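Local coordinates for protein putative aspartyl-tRNA synthetase (Leishmania major, PDB 6OD8) that probably charges tRNA(Asp) with L-aspartate at the expense of ATP, as a class II aminoacyl-tRNA synthetase of the type 2 subfamily, at residues 207-210 against 211-215; 319-323 against 324-328; 335-338 against 339-343. All coordinates share one frame; numbering follows the deposited sequence.

Contact 1 of 3, residues 207-210 against 211-215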
loop_
_atom_site.group_PDB
_atom_site.type_symbol
_atom_site.label_atom_id
_atom_site.label_comp_id
_atom_site.label_asym_id
_atom_site.label_seq_id
_atom_site.Cartn_x
_atom_site.Cartn_y
_atom_site.Cartn_z
ATOM N N SER A 207 -9.692 10.522 -22.018
ATOM C CA SER A 207 -9.854 9.110 -22.415
ATOM C C SER A 207 -8.600 8.332 -22.008
ATOM O O SER A 207 -7.884 7.759 -22.833
ATOM C CB SER A 207 -10.091 8.946 -23.914
ATOM O OG SER A 207 -11.183 9.723 -24.360
ATOM N N ARG A 208 -8.353 8.307 -20.697
ATOM C CA ARG A 208 -7.120 7.745 -20.170
ATOM C C ARG A 208 -6.965 6.272 -20.522
ATOM O O ARG A 208 -5.834 5.795 -20.673
ATOM C CB ARG A 208 -7.075 7.944 -18.648
ATOM C CG ARG A 208 -5.860 7.373 -17.989
ATOM C CD ARG A 208 -4.597 8.023 -18.523
ATOM N NE ARG A 208 -3.829 8.602 -17.432
ATOM C CZ ARG A 208 -2.635 9.161 -17.570
ATOM N NH1 ARG A 208 -2.058 9.198 -18.760
ATOM N NH2 ARG A 208 -2.012 9.669 -16.512
ATOM N N TRP A 209 -8.083 5.545 -20.669
ATOM C CA TRP A 209 -8.008 4.127 -21.025
ATOM C C TRP A 209 -7.380 3.929 -22.393
ATOM O O TRP A 209 -6.735 2.900 -22.638
ATOM C CB TRP A 209 -9.399 3.487 -20.984
ATOM C CG TRP A 209 -10.463 4.303 -21.676
ATOM C CD1 TRP A 209 -10.885 4.192 -22.976
ATOM C CD2 TRP A 209 -11.230 5.361 -21.095
ATOM N NE1 TRP A 209 -11.869 5.116 -23.230
ATOM C CE2 TRP A 209 -12.088 5.855 -22.095
ATOM C CE3 TRP A 209 -11.255 5.955 -19.823
ATOM C CZ2 TRP A 209 -12.983 6.914 -21.862
ATOM C CZ3 TRP A 209 -12.144 7.005 -19.597
ATOM C CH2 TRP A 209 -12.995 7.469 -20.610
ATOM N N MET A 210 -7.558 4.886 -23.303
ATOM C CA MET A 210 -6.855 4.809 -24.579
ATOM C C MET A 210 -5.374 5.145 -24.406
ATOM O O MET A 210 -4.490 4.443 -24.924
ATOM C CB MET A 210 -7.518 5.760 -25.586
ATOM C CG MET A 210 -6.968 5.700 -26.976
ATOM S SD MET A 210 -7.397 4.132 -27.805
ATOM C CE MET A 210 -6.510 4.375 -29.341
ATOM N N ASP A 211 -5.093 6.244 -23.704
ATOM C CA ASP A 211 -3.711 6.687 -23.503
ATOM C C ASP A 211 -2.857 5.610 -22.851
ATOM O O ASP A 211 -1.680 5.442 -23.200
ATOM C CB ASP A 211 -3.671 7.942 -22.634
ATOM C CG ASP A 211 -2.237 8.309 -22.238
ATOM O OD1 ASP A 211 -1.505 8.834 -23.097
ATOM O OD2 ASP A 211 -1.825 7.985 -21.109
ATOM N N LEU A 212 -3.418 4.884 -21.876
ATOM C CA LEU A 212 -2.608 3.921 -21.149
ATOM C C LEU A 212 -2.088 2.813 -22.054
ATOM O O LEU A 212 -1.155 2.108 -21.668
ATOM C CB LEU A 212 -3.410 3.310 -19.983
ATOM C CG LEU A 212 -3.736 4.215 -18.786
ATOM C CD1 LEU A 212 -4.776 3.570 -17.853
ATOM C CD2 LEU A 212 -2.456 4.564 -18.004
ATOM N N ARG A 213 -2.692 2.619 -23.231
ATOM C CA ARG A 213 -2.266 1.566 -24.142
ATOM C C ARG A 213 -0.948 1.886 -24.843
ATOM O O ARG A 213 -0.365 0.984 -25.449
ATOM C CB ARG A 213 -3.363 1.307 -25.191
ATOM C CG ARG A 213 -4.718 0.976 -24.568
ATOM C CD ARG A 213 -5.840 0.904 -25.629
ATOM N NE ARG A 213 -7.137 0.945 -24.948
ATOM C CZ ARG A 213 -8.313 0.809 -25.542
ATOM N NH1 ARG A 213 -8.395 0.615 -26.859
ATOM N NH2 ARG A 213 -9.408 0.860 -24.804
ATOM N N THR A 214 -0.483 3.136 -24.803
ATOM C CA THR A 214 0.777 3.488 -25.439
ATOM C C THR A 214 1.947 2.898 -24.657
ATOM O O THR A 214 1.838 2.586 -23.470
ATOM C CB THR A 214 0.949 5.016 -25.551
ATOM O OG1 THR A 214 1.058 5.575 -24.244
ATOM C CG2 THR A 214 -0.242 5.659 -26.280
ATOM N N LEU A 215 3.073 2.713 -25.357
ATOM C CA LEU A 215 4.248 2.118 -24.720
ATOM C C LEU A 215 4.686 2.925 -23.516
ATOM O O LEU A 215 4.892 2.375 -22.429
ATOM C CB LEU A 215 5.411 2.013 -25.721
ATOM C CG LEU A 215 5.280 1.009 -26.860
ATOM C CD1 LEU A 215 6.471 1.169 -27.822
ATOM C CD2 LEU A 215 5.248 -0.370 -26.293
#
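The one-turn helix 208-211 and the type I turn D211-T214, leading into the long helix 215-237 of the class II synthetase domain, are tied by R208, D211 and R213. R208 NH1 forms a salt bridge with D211 OD2 (2.7 Å); the nitrogen stands above the carboxylate plane, 48° out of it. The two chains lie side by side; each leaves its backbone with CG anti to N, and bends at chi2 and chi3 bring the R208 guanidinium to the carboxylate. L212 lies at about a right angle to R208, its CG 3.9 Å from R208 CG, so a leucine suits the aliphatic part of the arginine. R213, extended from CG to NE, gives a weak hydrogen bond from NE to W209 O (3.1 Å), and M210 SD sits over one face of the R213 guanidinium, 3.8 Å from R213 NH1.

R208 also binds the carbonyls of S547 and L548, D211 also pairs with R204, and R213 reaches L518 O of the second subunit, linking this turn to the dimer interface. E140, paired with R213, probably offsets the nearby like charges of R213 and R94, while R204 and R208 together probably balance D211.

Contact 2 of 3, residues 319-323 against 324-328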
loop_
_atom_site.group_PDB
_atom_site.type_symbol
_atom_site.label_atom_id
_atom_site.label_comp_id
_atom_site.label_asym_id
_atom_site.label_seq_id
_atom_site.Cartn_x
_atom_site.Cartn_y
_atom_site.Cartn_z
ATOM N N ARG A 319 11.537 5.590 15.658
ATOM C CA ARG A 319 12.294 6.041 16.818
ATOM C C ARG A 319 13.707 6.431 16.422
ATOM O O ARG A 319 14.290 5.871 15.492
ATOM C CB ARG A 319 12.420 4.940 17.863
ATOM C CG ARG A 319 11.177 4.427 18.428
ATOM C CD ARG A 319 11.564 3.337 19.397
ATOM N NE ARG A 319 10.381 2.671 19.857
ATOM C CZ ARG A 319 10.396 1.530 20.512
ATOM N NH1 ARG A 319 11.559 0.933 20.786
ATOM N NH2 ARG A 319 9.252 0.996 20.877
ATOM N N ILE A 320 14.295 7.353 17.179
ATOM C CA ILE A 320 15.722 7.611 17.061
ATOM C C ILE A 320 16.373 7.408 18.420
ATOM O O ILE A 320 15.783 7.719 19.460
ATOM C CB ILE A 320 16.035 9.010 16.499
ATOM C CG1 ILE A 320 15.531 10.106 17.409
ATOM C CG2 ILE A 320 15.396 9.197 15.139
ATOM C CD1 ILE A 320 16.175 11.442 17.080
ATOM N N ASP A 321 17.586 6.861 18.401
ATOM C CA ASP A 321 18.369 6.718 19.626
ATOM C C ASP A 321 18.951 8.058 20.036
ATOM O O ASP A 321 18.824 8.482 21.193
ATOM C CB ASP A 321 19.514 5.713 19.434
ATOM C CG ASP A 321 19.043 4.268 19.243
ATOM O OD1 ASP A 321 19.763 3.507 18.564
ATOM O OD2 ASP A 321 17.985 3.886 19.772
ATOM N N GLU A 322 19.596 8.731 19.095
ATOM C CA GLU A 322 20.348 9.934 19.435
ATOM C C GLU A 322 20.118 11.087 18.476
ATOM O O GLU A 322 20.158 12.240 18.903
ATOM C CB GLU A 322 21.872 9.629 19.462
ATOM C CG GLU A 322 22.324 8.616 20.491
ATOM C CD GLU A 322 23.810 8.314 20.388
ATOM O OE1 GLU A 322 24.612 9.266 20.263
ATOM O OE2 GLU A 322 24.174 7.125 20.442
ATOM N N HIS A 323 19.923 10.810 17.191
ATOM C CA HIS A 323 20.148 11.836 16.179
ATOM C C HIS A 323 19.232 11.615 14.985
ATOM O O HIS A 323 18.983 10.477 14.574
ATOM C CB HIS A 323 21.608 11.802 15.722
ATOM C CG HIS A 323 22.116 13.095 15.167
ATOM N ND1 HIS A 323 21.747 13.571 13.929
ATOM C CD2 HIS A 323 23.012 13.987 15.664
ATOM C CE1 HIS A 323 22.357 14.724 13.702
ATOM N NE2 HIS A 323 23.145 14.991 14.731
ATOM N N TYR A 324 18.776 12.718 14.390
ATOM C CA TYR A 324 17.988 12.574 13.179
ATOM C C TYR A 324 18.795 12.056 11.999
ATOM O O TYR A 324 18.182 11.663 11.003
ATOM C CB TYR A 324 17.320 13.902 12.800
ATOM C CG TYR A 324 18.253 14.929 12.202
ATOM C CD1 TYR A 324 18.354 15.081 10.819
ATOM C CD2 TYR A 324 19.022 15.763 13.016
ATOM C CE1 TYR A 324 19.192 16.023 10.259
ATOM C CE2 TYR A 324 19.861 16.705 12.468
ATOM C CZ TYR A 324 19.946 16.837 11.096
ATOM O OH TYR A 324 20.783 17.791 10.556
ATOM N N TYR A 325 20.139 12.047 12.060
ATOM C CA TYR A 325 20.897 11.360 11.018
ATOM C C TYR A 325 20.538 9.880 10.937
ATOM O O TYR A 325 20.784 9.256 9.904
ATOM C CB TYR A 325 22.417 11.501 11.230
ATOM C CG TYR A 325 22.952 12.889 10.927
ATOM C CD1 TYR A 325 24.208 13.283 11.372
ATOM C CD2 TYR A 325 22.192 13.811 10.201
ATOM C CE1 TYR A 325 24.685 14.563 11.113
ATOM C CE2 TYR A 325 22.673 15.095 9.924
ATOM C CZ TYR A 325 23.920 15.457 10.387
ATOM O OH TYR A 325 24.413 16.717 10.123
ATOM N N GLU A 326 19.963 9.300 12.004
ATOM C CA GLU A 326 19.477 7.928 11.912
ATOM C C GLU A 326 18.328 7.820 10.916
ATOM O O GLU A 326 18.202 6.809 10.207
ATOM C CB GLU A 326 19.037 7.441 13.294
ATOM C CG GLU A 326 20.184 7.433 14.287
ATOM C CD GLU A 326 19.714 7.236 15.721
ATOM O OE1 GLU A 326 18.785 6.428 15.945
ATOM O OE2 GLU A 326 20.288 7.884 16.610
ATOM N N VAL A 327 17.471 8.851 10.876
ATOM C CA VAL A 327 16.391 8.946 9.893
ATOM C C VAL A 327 16.953 9.137 8.492
ATOM O O VAL A 327 16.538 8.474 7.532
ATOM C CB VAL A 327 15.440 10.102 10.249
ATOM C CG1 VAL A 327 14.342 10.224 9.164
ATOM C CG2 VAL A 327 14.835 9.892 11.632
ATOM N N LEU A 328 17.896 10.066 8.354
ATOM C CA LEU A 328 18.515 10.328 7.072
ATOM C C LEU A 328 19.271 9.104 6.562
ATOM O O LEU A 328 19.260 8.819 5.358
ATOM C CB LEU A 328 19.440 11.553 7.220
ATOM C CG LEU A 328 20.276 11.928 6.013
ATOM C CD1 LEU A 328 19.340 12.245 4.836
ATOM C CD2 LEU A 328 21.157 13.136 6.381
#
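E326 OE2 is gripped by two main-chain amides, E322 N at 2.7 Å and H323 N at 3.0 Å, while its partner oxygen OE1 takes D321 N at 2.8 Å. E322 N and D321 N meet their oxygens on the syn side, near the carboxylate plane, whereas H323 N stands 51° above it. A glutamate suits this place because its chain, extended beyond CG, is long enough to reach back from the first turn of the helix to three successive amides. E326 N in turn donates to H323 O (3.0 Å).

The H323 ring supplies a second cap. With CG anti to the backbone N (chi1 -155°), the ring swings toward the helix, and ND1 accepts from Y325 N at 2.9 Å, the donor lying in the ring plane; ND1 therefore carries no proton in this bond. The same turn places H323 CE1 over the centre of the Y325 ring, 3.3 Å from Y325 CD1, while the Y324 ring lies nearly parallel to the imidazole but slid aside. Both tyrosine hydroxyls bind the carboxylate of D449. I320 CG2 packs on V327 CG2 (3.6 Å).

E322 reaches T67, S70 and H73 of the second subunit, so the loop also belongs to the dimer contact. H323 and E326 form a capping box: the E326 side chain accepts H323 N, while H323 caps the helix start through ND1 to Y325 N, here at the entry from strand 310-319 into helix 325-342 of the class II synthetase domain.

Contact 3 of 3, residues 335-338 against 339-343. With EDO (1,2-ethanediol), chain I.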
loop_
_atom_site.group_PDB
_atom_site.type_symbol
_atom_site.label_atom_id
_atom_site.label_comp_id
_atom_site.label_asym_id
_atom_site.label_seq_id
_atom_site.Cartn_x
_atom_site.Cartn_y
_atom_site.Cartn_z
ATOM N N PHE A 335 16.324 5.180 -0.710
ATOM C CA PHE A 335 16.370 5.661 -2.088
ATOM C C PHE A 335 17.403 4.883 -2.896
ATOM O O PHE A 335 17.163 4.578 -4.063
ATOM C CB PHE A 335 16.650 7.176 -2.127
ATOM C CG PHE A 335 15.397 8.038 -2.068
ATOM C CD1 PHE A 335 14.644 8.271 -3.213
ATOM C CD2 PHE A 335 14.987 8.607 -0.879
ATOM C CE1 PHE A 335 13.490 9.049 -3.164
ATOM C CE2 PHE A 335 13.836 9.393 -0.823
ATOM C CZ PHE A 335 13.099 9.623 -1.967
ATOM N N ASN A 336 18.562 4.567 -2.296
ATOM C CA ASN A 336 19.557 3.767 -3.000
ATOM C C ASN A 336 18.954 2.447 -3.453
ATOM O O ASN A 336 19.106 2.048 -4.607
ATOM C CB ASN A 336 20.769 3.516 -2.099
ATOM C CG ASN A 336 21.908 2.825 -2.820
ATOM O OD1 ASN A 336 22.343 3.255 -3.884
ATOM N ND2 ASN A 336 22.401 1.755 -2.235
ATOM N N TYR A 337 18.260 1.763 -2.541
ATOM C CA TYR A 337 17.638 0.478 -2.848
ATOM C C TYR A 337 16.674 0.602 -4.021
ATOM O O TYR A 337 16.685 -0.220 -4.946
ATOM C CB TYR A 337 16.909 -0.009 -1.591
ATOM C CG TYR A 337 16.182 -1.341 -1.673
ATOM C CD1 TYR A 337 16.785 -2.507 -1.211
ATOM C CD2 TYR A 337 14.871 -1.417 -2.137
ATOM C CE1 TYR A 337 16.107 -3.739 -1.242
ATOM C CE2 TYR A 337 14.188 -2.643 -2.181
ATOM C CZ TYR A 337 14.815 -3.800 -1.734
ATOM O OH TYR A 337 14.144 -5.021 -1.765
ATOM N N ILE A 338 15.811 1.620 -3.981
ATOM C CA ILE A 338 14.810 1.812 -5.030
ATOM C C ILE A 338 15.489 2.074 -6.372
ATOM O O ILE A 338 15.186 1.421 -7.378
ATOM C CB ILE A 338 13.842 2.944 -4.638
ATOM C CG1 ILE A 338 12.993 2.510 -3.438
ATOM C CG2 ILE A 338 12.942 3.366 -5.814
ATOM C CD1 ILE A 338 12.117 3.612 -2.838
ATOM N N PHE A 339 16.416 3.030 -6.405
ATOM C CA PHE A 339 17.059 3.421 -7.655
ATOM C C PHE A 339 17.842 2.268 -8.255
ATOM O O PHE A 339 17.861 2.079 -9.480
ATOM C CB PHE A 339 18.016 4.607 -7.405
ATOM C CG PHE A 339 17.326 5.904 -7.082
ATOM C CD1 PHE A 339 16.053 6.164 -7.552
ATOM C CD2 PHE A 339 17.980 6.886 -6.322
ATOM C CE1 PHE A 339 15.427 7.366 -7.270
ATOM C CE2 PHE A 339 17.372 8.090 -6.041
ATOM C CZ PHE A 339 16.080 8.334 -6.509
ATOM N N GLU A 340 18.530 1.504 -7.410
ATOM C CA GLU A 340 19.294 0.367 -7.916
ATOM C C GLU A 340 18.388 -0.683 -8.550
ATOM O O GLU A 340 18.752 -1.287 -9.566
ATOM C CB GLU A 340 20.116 -0.220 -6.770
ATOM C CG GLU A 340 20.669 -1.597 -6.970
ATOM C CD GLU A 340 21.323 -2.117 -5.692
ATOM O OE1 GLU A 340 21.973 -1.304 -4.986
ATOM O OE2 GLU A 340 21.167 -3.324 -5.386
ATOM N N ARG A 341 17.195 -0.880 -7.998
ATOM C CA ARG A 341 16.286 -1.870 -8.565
ATOM C C ARG A 341 15.510 -1.316 -9.762
ATOM O O ARG A 341 15.267 -2.043 -10.735
ATOM C CB ARG A 341 15.356 -2.382 -7.461
ATOM C CG ARG A 341 16.108 -3.427 -6.634
ATOM C CD ARG A 341 15.474 -3.779 -5.324
ATOM N NE ARG A 341 16.359 -4.708 -4.607
ATOM C CZ ARG A 341 17.523 -4.372 -4.048
ATOM N NH1 ARG A 341 17.970 -3.115 -4.102
ATOM N NH2 ARG A 341 18.253 -5.301 -3.440
ATOM N N LEU A 342 15.139 -0.032 -9.732
ATOM C CA LEU A 342 14.483 0.553 -10.902
ATOM C C LEU A 342 15.370 0.467 -12.127
ATOM O O LEU A 342 14.873 0.276 -13.245
ATOM C CB LEU A 342 14.088 2.005 -10.643
ATOM C CG LEU A 342 12.911 2.287 -9.686
ATOM C CD1 LEU A 342 12.749 3.800 -9.578
ATOM C CD2 LEU A 342 11.568 1.593 -10.106
ATOM N N ALA A 343 16.682 0.585 -11.936
ATOM C CA ALA A 343 17.616 0.550 -13.058
ATOM C C ALA A 343 17.613 -0.791 -13.781
ATOM O O ALA A 343 18.003 -0.829 -14.952
ATOM C CB ALA A 343 19.036 0.894 -12.586
HETATM C C1 EDO I . 18.276 -5.787 -7.938
HETATM O O1 EDO I . 18.799 -6.879 -7.176
HETATM C C2 EDO I . 19.424 -4.940 -8.473
HETATM O O2 EDO I . 20.430 -4.805 -7.466
HETATM O O HOH W 1 23.111 0.887 -5.586
#
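Y337 has CG anti to its main-chain nitrogen (chi1 -180°), while R341 has CG beside its own (chi1 -80°), stays extended as far as NE and then bends at the last torsion; together these torsions lay R341 on Y337. The pair is an i to i+4 cation-pi stack near the C-terminal end of helix 325-342. Guanidinium and ring planes differ by only 8°, with R341 CZ 3.6 Å from the centroid of the Y337 ring. R341 CD adds a CH-pi contact, so the charged end and the aliphatic chain both lie over the ring.

R341 NH1 also donates to Y337 O (3.3 Å), which already accepts R341 N at 3.2 Å; the two donors reach it from opposite faces of the carbonyl plane. This second bond helps to fix the rotation of the guanidinium. E340 OE2 lies near NH1 but well out of its plane, giving attraction between charges alone.

On the buried side, F335 and F339 meet obliquely, F335 CD1 3.6 Å from F339 CZ. The I338 and L342 side chains run side by side, I338 CG2 3.8 Å from L342 CD1. F335 and F339 pack on strand 472-477, F335 and L342 on helix 530-538, and Y337, R341 and L342 touch helix 215-237. N336 OD1 binds W363 and accepts a hydrogen bond from a water that also donates to E340 OE1. An ethanediol, probably from the crystallisation liquor, lies over the other face of the R341 guanidinium and donates from O2 to E340 OE2 at 2.7 Å.

How the contacts relate
Contacts 2 and 3 sit on one helix, 325-342: contact 2 caps its start and contact 3 lies near its end, their centres 22 Å apart and their nearest atoms about 8 Å apart. Contact 1 precedes both in the chain and opens into helix 215-237, against which Y337 and R341 of contact 3 pack, yet contacts 1 and 3 do not touch: their centres are 27 Å apart and their nearest atoms about 14 Å. Contacts 1 and 2 lie on opposite sides of the centre of the chain, 43 Å between centres, yet both touch the second subunit; contact 3 touches no other protein chain. All three belong to the class II synthetase family region.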